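Local structure of beta-lactamase II (Erythrobacter litoralis, 6V72) at residues L158-T166 against A200-N211; M185-L194 against K233-A242. The protein probably hydrolyses beta-lactam antibiotics to substituted beta-amino acids, as a zinc-dependent class B metallo-beta-lactamase. All coordinates share one frame; numbering follows the deposited sequence. Where two conformers were deposited one is given.

Interaction 1: L158-T166 against A200-N211; sequences LYYPGGAHT and ADTAAYAQSVRN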
loop_
_atom_site.group_PDB
_atom_site.type_symbol
_atom_site.label_atom_id
_atom_site.label_comp_id
_atom_site.label_asym_id
_atom_site.label_seq_id
_atom_site.Cartn_x
_atom_site.Cartn_y
_atom_site.Cartn_z
ATOM N N LEU A 158 -13.815 -20.145 13.939
ATOM C CA LEU A 158 -12.507 -19.683 13.476
ATOM C C LEU A 158 -12.113 -20.385 12.182
ATOM O O LEU A 158 -12.181 -21.615 12.102
ATOM C CB LEU A 158 -11.446 -19.981 14.528
ATOM C CG LEU A 158 -11.300 -19.055 15.718
ATOM C CD1 LEU A 158 -12.601 -18.624 16.303
ATOM C CD2 LEU A 158 -10.462 -19.813 16.731
ATOM N N TYR A 159 -11.661 -19.609 11.195
ATOM C CA TYR A 159 -11.370 -20.130 9.865
ATOM C C TYR A 159 -10.050 -19.562 9.357
ATOM O O TYR A 159 -9.872 -18.337 9.305
ATOM C CB TYR A 159 -12.502 -19.772 8.885
ATOM C CG TYR A 159 -12.264 -20.356 7.513
ATOM C CD1 TYR A 159 -12.383 -21.720 7.288
ATOM C CD2 TYR A 159 -11.907 -19.541 6.439
ATOM C CE1 TYR A 159 -12.155 -22.255 6.034
ATOM C CE2 TYR A 159 -11.676 -20.057 5.197
ATOM C CZ TYR A 159 -11.800 -21.411 4.985
ATOM O OH TYR A 159 -11.573 -21.927 3.711
ATOM N N TYR A 160 -9.141 -20.452 8.958
ATOM C CA TYR A 160 -7.882 -20.039 8.346
ATOM C C TYR A 160 -8.050 -20.146 6.842
ATOM O O TYR A 160 -8.179 -21.269 6.328
ATOM C CB TYR A 160 -6.723 -20.929 8.811
ATOM C CG TYR A 160 -5.443 -20.646 8.058
ATOM C CD1 TYR A 160 -4.938 -19.347 7.963
ATOM C CD2 TYR A 160 -4.754 -21.666 7.423
ATOM C CE1 TYR A 160 -3.780 -19.086 7.276
ATOM C CE2 TYR A 160 -3.587 -21.402 6.722
ATOM C CZ TYR A 160 -3.109 -20.105 6.651
ATOM O OH TYR A 160 -1.943 -19.824 5.951
ATOM N N PRO A 161 -8.073 -19.028 6.099
ATOM C CA PRO A 161 -8.355 -19.091 4.658
ATOM C C PRO A 161 -7.134 -19.327 3.796
ATOM O O PRO A 161 -7.292 -19.539 2.587
ATOM C CB PRO A 161 -8.939 -17.703 4.373
ATOM C CG PRO A 161 -8.128 -16.783 5.304
ATOM C CD PRO A 161 -8.010 -17.635 6.595
ATOM N N GLY A 162 -5.935 -19.283 4.360
ATOM C CA GLY A 162 -4.713 -19.250 3.584
ATOM C C GLY A 162 -4.045 -17.892 3.685
ATOM O O GLY A 162 -4.587 -16.935 4.242
ATOM N N GLY A 163 -2.854 -17.811 3.094
ATOM C CA GLY A 163 -2.088 -16.576 3.154
ATOM C C GLY A 163 -2.742 -15.451 2.368
ATOM O O GLY A 163 -3.325 -15.655 1.302
ATOM N N ALA A 164 -2.621 -14.239 2.892
ATOM C CA ALA A 164 -3.169 -13.091 2.180
ATOM C C ALA A 164 -2.454 -11.839 2.674
ATOM O O ALA A 164 -1.325 -11.580 2.262
ATOM C CB ALA A 164 -4.683 -13.006 2.370
ATOM N N HIS A 165 -3.069 -11.087 3.590
ATOM C CA HIS A 165 -2.400 -9.901 4.119
ATOM C C HIS A 165 -1.128 -10.291 4.868
ATOM O O HIS A 165 -0.096 -9.593 4.793
ATOM C CB HIS A 165 -3.354 -9.126 5.021
ATOM C CG HIS A 165 -2.734 -7.942 5.696
ATOM N ND1 HIS A 165 -2.668 -6.701 5.103
ATOM C CD2 HIS A 165 -2.181 -7.804 6.926
ATOM C CE1 HIS A 165 -2.084 -5.850 5.931
ATOM N NE2 HIS A 165 -1.776 -6.495 7.044
ATOM N N THR A 166 -1.183 -11.412 5.583
ATOM C CA THR A 166 -0.022 -12.103 6.121
ATOM C C THR A 166 -0.170 -13.588 5.838
ATOM O O THR A 166 -1.243 -14.065 5.484
ATOM C CB THR A 166 0.138 -11.884 7.628
ATOM O OG1 THR A 166 -1.006 -12.433 8.301
ATOM C CG2 THR A 166 0.251 -10.420 7.943
ATOM N N ALA A 200 2.685 -9.689 2.698
ATOM C CA ALA A 200 1.570 -10.411 2.105
ATOM C C ALA A 200 2.042 -11.626 1.322
ATOM O O ALA A 200 3.154 -11.662 0.779
ATOM C CB ALA A 200 0.784 -9.494 1.167
ATOM N N ASP A 201 1.158 -12.620 1.232
ATOM C CA ASP A 201 1.305 -13.696 0.260
ATOM C C ASP A 201 0.499 -13.289 -0.965
ATOM O O ASP A 201 -0.696 -13.564 -1.069
ATOM C CB ASP A 201 0.838 -15.012 0.859
ATOM C CG ASP A 201 1.074 -16.191 -0.059
ATOM O OD1 ASP A 201 1.171 -16.005 -1.297
ATOM O OD2 ASP A 201 1.123 -17.316 0.464
ATOM N N THR A 202 1.151 -12.601 -1.902
ATOM C CA THR A 202 0.397 -11.978 -2.986
ATOM C C THR A 202 -0.162 -13.013 -3.951
ATOM O O THR A 202 -1.229 -12.803 -4.537
ATOM C CB THR A 202 1.260 -10.952 -3.721
ATOM O OG1 THR A 202 2.463 -11.575 -4.177
ATOM C CG2 THR A 202 1.612 -9.778 -2.789
ATOM N N ALA A 203 0.524 -14.138 -4.121
ATOM C CA ALA A 203 0.037 -15.137 -5.061
ATOM C C ALA A 203 -1.203 -15.837 -4.533
ATOM O O ALA A 203 -2.080 -16.214 -5.322
ATOM C CB ALA A 203 1.125 -16.161 -5.362
ATOM N N ALA A 204 -1.304 -16.005 -3.207
ATOM C CA ALA A 204 -2.394 -16.757 -2.603
ATOM C C ALA A 204 -3.581 -15.886 -2.236
ATOM O O ALA A 204 -4.669 -16.427 -2.001
ATOM C CB ALA A 204 -1.915 -17.487 -1.341
ATOM N N TYR A 205 -3.397 -14.560 -2.240
ATOM C CA TYR A 205 -4.377 -13.651 -1.642
ATOM C C TYR A 205 -5.768 -13.863 -2.231
ATOM O O TYR A 205 -6.755 -13.995 -1.493
ATOM C CB TYR A 205 -3.907 -12.206 -1.836
ATOM C CG TYR A 205 -4.426 -11.176 -0.848
ATOM C CD1 TYR A 205 -5.786 -11.028 -0.591
ATOM C CD2 TYR A 205 -3.541 -10.316 -0.211
ATOM C CE1 TYR A 205 -6.243 -10.058 0.280
ATOM C CE2 TYR A 205 -3.975 -9.363 0.671
ATOM C CZ TYR A 205 -5.323 -9.240 0.928
ATOM O OH TYR A 205 -5.732 -8.261 1.821
ATOM N N ALA A 206 -5.878 -13.910 -3.558
ATOM C CA ALA A 206 -7.207 -14.006 -4.146
ATOM C C ALA A 206 -7.911 -15.308 -3.761
ATOM O O ALA A 206 -9.099 -15.295 -3.418
ATOM C CB ALA A 206 -7.110 -13.883 -5.672
ATOM N N GLN A 207 -7.204 -16.442 -3.807
ATOM C CA GLN A 207 -7.852 -17.688 -3.422
ATOM C C GLN A 207 -8.216 -17.687 -1.944
ATOM O O GLN A 207 -9.253 -18.228 -1.561
ATOM C CB GLN A 207 -6.963 -18.891 -3.741
ATOM C CG GLN A 207 -7.651 -20.224 -3.482
ATOM C CD GLN A 207 -8.942 -20.380 -4.290
ATOM O OE1 GLN A 207 -8.999 -20.061 -5.497
ATOM N NE2 GLN A 207 -9.980 -20.865 -3.637
ATOM N N SER A 208 -7.377 -17.091 -1.094
ATOM C CA SER A 208 -7.735 -17.022 0.320
ATOM C C SER A 208 -8.993 -16.198 0.529
ATOM O O SER A 208 -9.833 -16.538 1.370
ATOM C CB SER A 208 -6.570 -16.464 1.137
ATOM O OG SER A 208 -5.405 -17.279 0.946
ATOM N N VAL A 209 -9.165 -15.123 -0.237
ATOM C CA VAL A 209 -10.415 -14.375 -0.127
ATOM C C VAL A 209 -11.592 -15.231 -0.597
ATOM O O VAL A 209 -12.658 -15.231 0.024
ATOM C CB VAL A 209 -10.323 -13.047 -0.908
ATOM C CG1 VAL A 209 -11.675 -12.322 -0.934
ATOM C CG2 VAL A 209 -9.290 -12.141 -0.276
ATOM N N ARG A 210 -11.417 -15.990 -1.687
ATOM C CA ARG A 210 -12.494 -16.872 -2.124
ATOM C C ARG A 210 -12.822 -17.896 -1.054
ATOM O O ARG A 210 -13.991 -18.265 -0.875
ATOM C CB ARG A 210 -12.109 -17.602 -3.408
ATOM C CG ARG A 210 -11.885 -16.700 -4.625
ATOM C CD ARG A 210 -11.699 -17.563 -5.889
ATOM N NE ARG A 210 -11.264 -16.710 -6.990
ATOM C CZ ARG A 210 -10.009 -16.603 -7.419
ATOM N NH1 ARG A 210 -9.049 -17.368 -6.902
ATOM N NH2 ARG A 210 -9.718 -15.734 -8.381
ATOM N N ASN A 211 -11.789 -18.417 -0.375
ATOM C CA ASN A 211 -12.006 -19.404 0.682
ATOM C C ASN A 211 -12.822 -18.810 1.828
ATOM O O ASN A 211 -13.747 -19.443 2.334
ATOM C CB ASN A 211 -10.659 -19.904 1.198
ATOM C CG ASN A 211 -9.918 -20.763 0.172
ATOM O OD1 ASN A 211 -10.516 -21.280 -0.782
ATOM N ND2 ASN A 211 -8.627 -20.940 0.384
HETATM O O HOH W 1 -3.938 -6.349 2.781
#

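Interaction 2: M185-L194 against K233-A242; sequences MIKAGDASNL and KAIERTLDLA. With CA (calcium ion), chain B.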
loop_
_atom_site.group_PDB
_atom_site.type_symbol
_atom_site.label_atom_id
_atom_site.label_comp_id
_atom_site.label_asym_id
_atom_site.label_seq_id
_atom_site.Cartn_x
_atom_site.Cartn_y
_atom_site.Cartn_z
HETATM N N MSE A 185 -7.419 -8.839 6.186
HETATM C CA MSE A 185 -7.409 -9.352 4.841
HETATM C C MSE A 185 -8.466 -8.677 3.962
HETATM O O MSE A 185 -8.255 -8.483 2.765
HETATM C CB MSE A 185 -7.618 -10.850 4.910
HETATM C CG MSE A 185 -7.942 -11.533 3.639
HETATM SE SE MSE A 185 -8.096 -13.396 4.162
HETATM C CE MSE A 185 -7.685 -13.279 6.064
ATOM N N ILE A 186 -9.599 -8.314 4.570
ATOM C CA ILE A 186 -10.741 -7.755 3.852
ATOM C C ILE A 186 -10.694 -6.244 3.970
ATOM O O ILE A 186 -10.471 -5.698 5.070
ATOM C CB ILE A 186 -12.067 -8.322 4.399
ATOM C CG1 ILE A 186 -12.097 -9.845 4.227
ATOM C CG2 ILE A 186 -13.291 -7.688 3.704
ATOM C CD1 ILE A 186 -12.114 -10.316 2.757
ATOM N N LYS A 187 -10.863 -5.573 2.831
ATOM C CA LYS A 187 -10.874 -4.125 2.708
ATOM C C LYS A 187 -12.251 -3.658 2.273
ATOM O O LYS A 187 -13.104 -4.452 1.869
ATOM C CB LYS A 187 -9.850 -3.647 1.675
ATOM C CG LYS A 187 -8.466 -4.177 1.831
ATOM C CD LYS A 187 -7.932 -4.033 3.232
ATOM C CE LYS A 187 -6.462 -4.340 3.195
ATOM N NZ LYS A 187 -5.897 -4.577 4.536
ATOM N N ALA A 188 -12.416 -2.338 2.264
ATOM C CA ALA A 188 -13.736 -1.755 2.067
ATOM C C ALA A 188 -14.223 -1.981 0.641
ATOM O O ALA A 188 -13.429 -2.148 -0.287
ATOM C CB ALA A 188 -13.707 -0.257 2.369
ATOM N N GLY A 189 -15.551 -1.983 0.484
ATOM C CA GLY A 189 -16.182 -2.155 -0.818
ATOM C C GLY A 189 -15.842 -1.092 -1.836
ATOM O O GLY A 189 -16.079 -1.295 -3.037
ATOM N N ASP A 190 -15.300 0.040 -1.395
ATOM C CA ASP A 190 -14.886 1.097 -2.303
ATOM C C ASP A 190 -13.379 1.303 -2.273
ATOM O O ASP A 190 -12.883 2.322 -2.763
ATOM C CB ASP A 190 -15.632 2.397 -1.999
ATOM C CG ASP A 190 -15.304 2.979 -0.626
ATOM O OD1 ASP A 190 -14.600 2.335 0.181
ATOM O OD2 ASP A 190 -15.775 4.114 -0.349
ATOM N N ALA A 191 -12.643 0.341 -1.715
ATOM C CA ALA A 191 -11.197 0.436 -1.663
ATOM C C ALA A 191 -10.591 0.408 -3.061
ATOM O O ALA A 191 -11.104 -0.237 -3.990
ATOM C CB ALA A 191 -10.626 -0.713 -0.840
ATOM N N SER A 192 -9.467 1.095 -3.204
ATOM C CA SER A 192 -8.730 1.075 -4.460
ATOM C C SER A 192 -7.390 0.380 -4.340
ATOM O O SER A 192 -6.676 0.277 -5.337
ATOM C CB SER A 192 -8.529 2.499 -4.996
ATOM O OG SER A 192 -7.894 3.325 -4.034
ATOM N N ASN A 193 -7.036 -0.119 -3.158
ATOM C CA ASN A 193 -5.814 -0.892 -3.015
ATOM C C ASN A 193 -5.944 -1.747 -1.762
ATOM O O ASN A 193 -6.892 -1.594 -0.986
ATOM C CB ASN A 193 -4.580 0.019 -2.976
ATOM C CG ASN A 193 -4.560 0.911 -1.773
ATOM O OD1 ASN A 193 -4.433 0.438 -0.646
ATOM N ND2 ASN A 193 -4.667 2.223 -1.998
ATOM N N LEU A 194 -4.985 -2.662 -1.580
ATOM C CA LEU A 194 -4.983 -3.594 -0.461
ATOM C C LEU A 194 -4.072 -3.135 0.662
ATOM O O LEU A 194 -3.703 -3.941 1.525
ATOM C CB LEU A 194 -4.577 -4.993 -0.928
ATOM C CG LEU A 194 -5.591 -5.656 -1.857
ATOM C CD1 LEU A 194 -5.006 -6.919 -2.471
ATOM C CD2 LEU A 194 -6.884 -5.951 -1.105
ATOM N N LYS A 233 -20.063 -6.529 -0.658
ATOM C CA LYS A 233 -19.232 -5.784 -1.600
ATOM C C LYS A 233 -17.789 -5.672 -1.121
ATOM O O LYS A 233 -16.872 -5.613 -1.944
ATOM C CB LYS A 233 -19.809 -4.390 -1.853
ATOM C CG LYS A 233 -19.171 -3.720 -3.080
ATOM C CD LYS A 233 -19.536 -2.255 -3.219
ATOM C CE LYS A 233 -19.303 -1.780 -4.647
ATOM N NZ LYS A 233 -19.794 -0.391 -4.859
ATOM N N ALA A 234 -17.553 -5.661 0.199
ATOM C CA ALA A 234 -16.180 -5.636 0.693
ATOM C C ALA A 234 -15.412 -6.870 0.241
ATOM O O ALA A 234 -14.233 -6.777 -0.123
ATOM C CB ALA A 234 -16.168 -5.549 2.228
ATOM N N ILE A 235 -16.069 -8.036 0.246
ATOM C CA ILE A 235 -15.425 -9.249 -0.255
ATOM C C ILE A 235 -15.187 -9.138 -1.752
ATOM O O ILE A 235 -14.109 -9.485 -2.255
ATOM C CB ILE A 235 -16.280 -10.486 0.067
ATOM C CG1 ILE A 235 -16.462 -10.654 1.575
ATOM C CG2 ILE A 235 -15.662 -11.729 -0.530
ATOM C CD1 ILE A 235 -17.419 -11.813 1.911
ATOM N N GLU A 236 -16.201 -8.674 -2.488
ATOM C CA GLU A 236 -16.101 -8.580 -3.943
ATOM C C GLU A 236 -14.960 -7.663 -4.361
ATOM O O GLU A 236 -14.176 -8.001 -5.260
ATOM C CB GLU A 236 -17.421 -8.079 -4.525
ATOM C CG GLU A 236 -17.392 -7.874 -6.035
ATOM C CD GLU A 236 -18.606 -7.115 -6.555
ATOM O OE1 GLU A 236 -19.742 -7.609 -6.380
ATOM O OE2 GLU A 236 -18.423 -6.017 -7.134
ATOM N N ARG A 237 -14.861 -6.490 -3.727
ATOM C CA ARG A 237 -13.799 -5.564 -4.084
ATOM C C ARG A 237 -12.445 -6.105 -3.670
ATOM O O ARG A 237 -11.488 -6.005 -4.438
ATOM C CB ARG A 237 -14.041 -4.188 -3.459
ATOM C CG ARG A 237 -12.920 -3.188 -3.689
ATOM C CD ARG A 237 -12.673 -2.885 -5.168
ATOM N NE ARG A 237 -13.871 -2.473 -5.891
ATOM C CZ ARG A 237 -14.308 -1.213 -5.968
ATOM N NH1 ARG A 237 -15.416 -0.924 -6.662
ATOM N NH2 ARG A 237 -13.648 -0.235 -5.345
ATOM N N THR A 238 -12.331 -6.649 -2.450
ATOM C CA THR A 238 -11.051 -7.207 -2.031
ATOM C C THR A 238 -10.582 -8.290 -2.997
ATOM O O THR A 238 -9.406 -8.323 -3.377
ATOM C CB THR A 238 -11.144 -7.763 -0.606
ATOM O OG1 THR A 238 -11.551 -6.697 0.271
ATOM C CG2 THR A 238 -9.768 -8.339 -0.172
ATOM N N LEU A 239 -11.496 -9.174 -3.406
ATOM C CA LEU A 239 -11.167 -10.227 -4.361
ATOM C C LEU A 239 -10.697 -9.636 -5.687
ATOM O O LEU A 239 -9.685 -10.072 -6.255
ATOM C CB LEU A 239 -12.403 -11.107 -4.586
ATOM C CG LEU A 239 -12.201 -12.285 -5.527
ATOM C CD1 LEU A 239 -10.951 -13.113 -5.139
ATOM C CD2 LEU A 239 -13.448 -13.135 -5.519
ATOM N N ASP A 240 -11.422 -8.639 -6.195
ATOM C CA ASP A 240 -11.011 -8.020 -7.455
ATOM C C ASP A 240 -9.602 -7.442 -7.341
ATOM O O ASP A 240 -8.774 -7.599 -8.252
ATOM C CB ASP A 240 -11.986 -6.913 -7.848
ATOM C CG ASP A 240 -13.076 -7.373 -8.828
ATOM O OD1 ASP A 240 -12.862 -8.348 -9.598
ATOM O OD2 ASP A 240 -14.144 -6.724 -8.846
ATOM N N LEU A 241 -9.313 -6.746 -6.239
ATOM C CA LEU A 241 -7.975 -6.185 -6.070
ATOM C C LEU A 241 -6.929 -7.289 -5.983
ATOM O O LEU A 241 -5.837 -7.172 -6.556
ATOM C CB LEU A 241 -7.917 -5.312 -4.814
ATOM C CG LEU A 241 -8.732 -4.029 -4.872
ATOM C CD1 LEU A 241 -8.788 -3.394 -3.481
ATOM C CD2 LEU A 241 -8.115 -3.065 -5.901
ATOM N N ALA A 242 -7.242 -8.360 -5.247
ATOM C CA ALA A 242 -6.288 -9.453 -5.079
ATOM C C ALA A 242 -6.022 -10.173 -6.395
ATOM O O ALA A 242 -4.906 -10.672 -6.611
ATOM C CB ALA A 242 -6.807 -10.433 -4.019
HETATM CA CA CA B . -11.667 -9.526 -11.219
HETATM O O HOH W 2 -9.781 -8.107 -10.680
#

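Interaction 1: L158-T166 against A200-N211
The phenol ring of Y205 lies under the methyl of A164, a CH-pi contact in which A164 CB stands 3.7 Å from the ring centroid and 9° off the ring normal. This is part of the alpha-beta/beta-alpha fold of the metallo-beta-lactamases: the loop that leaves strand 157-159 and carries H165, a zinc ligand of this enzyme, though no zinc is bound here, runs over the first turns of helix 205-215. Y205 turns its ring away from its own backbone N, bringing it beneath A164. At the far end of the ring, Y205 OH bonds to M185 O and accepts from a water 2.8 Å away; the same water sits in the imidazole plane of H165, 2.7 Å from its ND1. Before the helix, the backbone N of D201 donates to A164 O, while D201 OD1 accepts from A204 N in an Asx motif. S208 OG donates to G163 O at 2.7 Å, arriving from well above the carbonyl plane. Its first torsion, -58°, places OG beside the backbone N; the missing side chain of G162 leaves room for it, and that of G163 room for D201 OD2. P161 CB meets S208 O, and the ring of Y159 stands nearly perpendicular to the amide of N211. That amide is held at both ends: OD1 accepts from Q207 NE2, and ND2 donates to P161 O at 2.9 Å, with N-H...O at 175°.

Interaction 2: M185-L194 against K233-A242
K233 and G189 meet first: the extended lysine chain runs alongside the glycine carbonyl, with K233 CD 3.6 Å from G189 O. Next, A234 CB touches I186 CG2 and lies close to K187 O, while the A234 and G189 CA atoms approach to 3.8 Å, where the loop has no side chain to hold the backbones apart. I235 points away from the loop and packs on A213 and I222. R237 reaches the type I turn A188-A191 by bending at chi2 and chi3 (61° and 53°). Its guanidinium takes G189 O over one face, 3.4 Å above the plane, and uses its edge for a bond from NH2 to A191 O, 2.9 Å and 160° at the hydrogen, NH2 meeting that carbonyl from above its plane. T238 divides its branches: OG1 accepts from K187 N at 2.9 Å and donates to A234 O, which also receives T238 N from the opposite face of its plane, whereas CG2 packs on M185 O and L194 CD2. D240 takes no part in the contact; its OD1 binds a calcium ion at 2.3 Å, with E243 and a water, which donates to D240 O. L241 lies against L194, L241 CB being 3.8 Å from L194 CG as the two leucines run antiparallel past one another; its methyls reach S192 O and N193 O. A242 closes the contact against L194 CD1. This is the loop after the zinc ligand C184 (no zinc is bound here) packed on the last helix of the alpha-beta/beta-alpha metallo-beta-lactamase fold.

Both contacts set a loop beside the zinc site against a helix, and they meet where helices 205-215 and 233-243 pack together: A206 CA touches A242 CB at 3.6 Å. M185 joins them too, its selenium against P161 CG at 3.6 Å. Each is partly buried, but interaction 1 has no exposed residue among those that touch, whereas interaction 2 has four; it also meets the second subunit through more residues, S192, R237 and L241 packing on its F46, interaction 1 through T202 alone. Both bond helix-side donors to loop carbonyls, but interaction 1 uses a serine hydroxyl, an amide and a backbone N, interaction 2 a guanidinium; there T238 also accepts from a loop N-H.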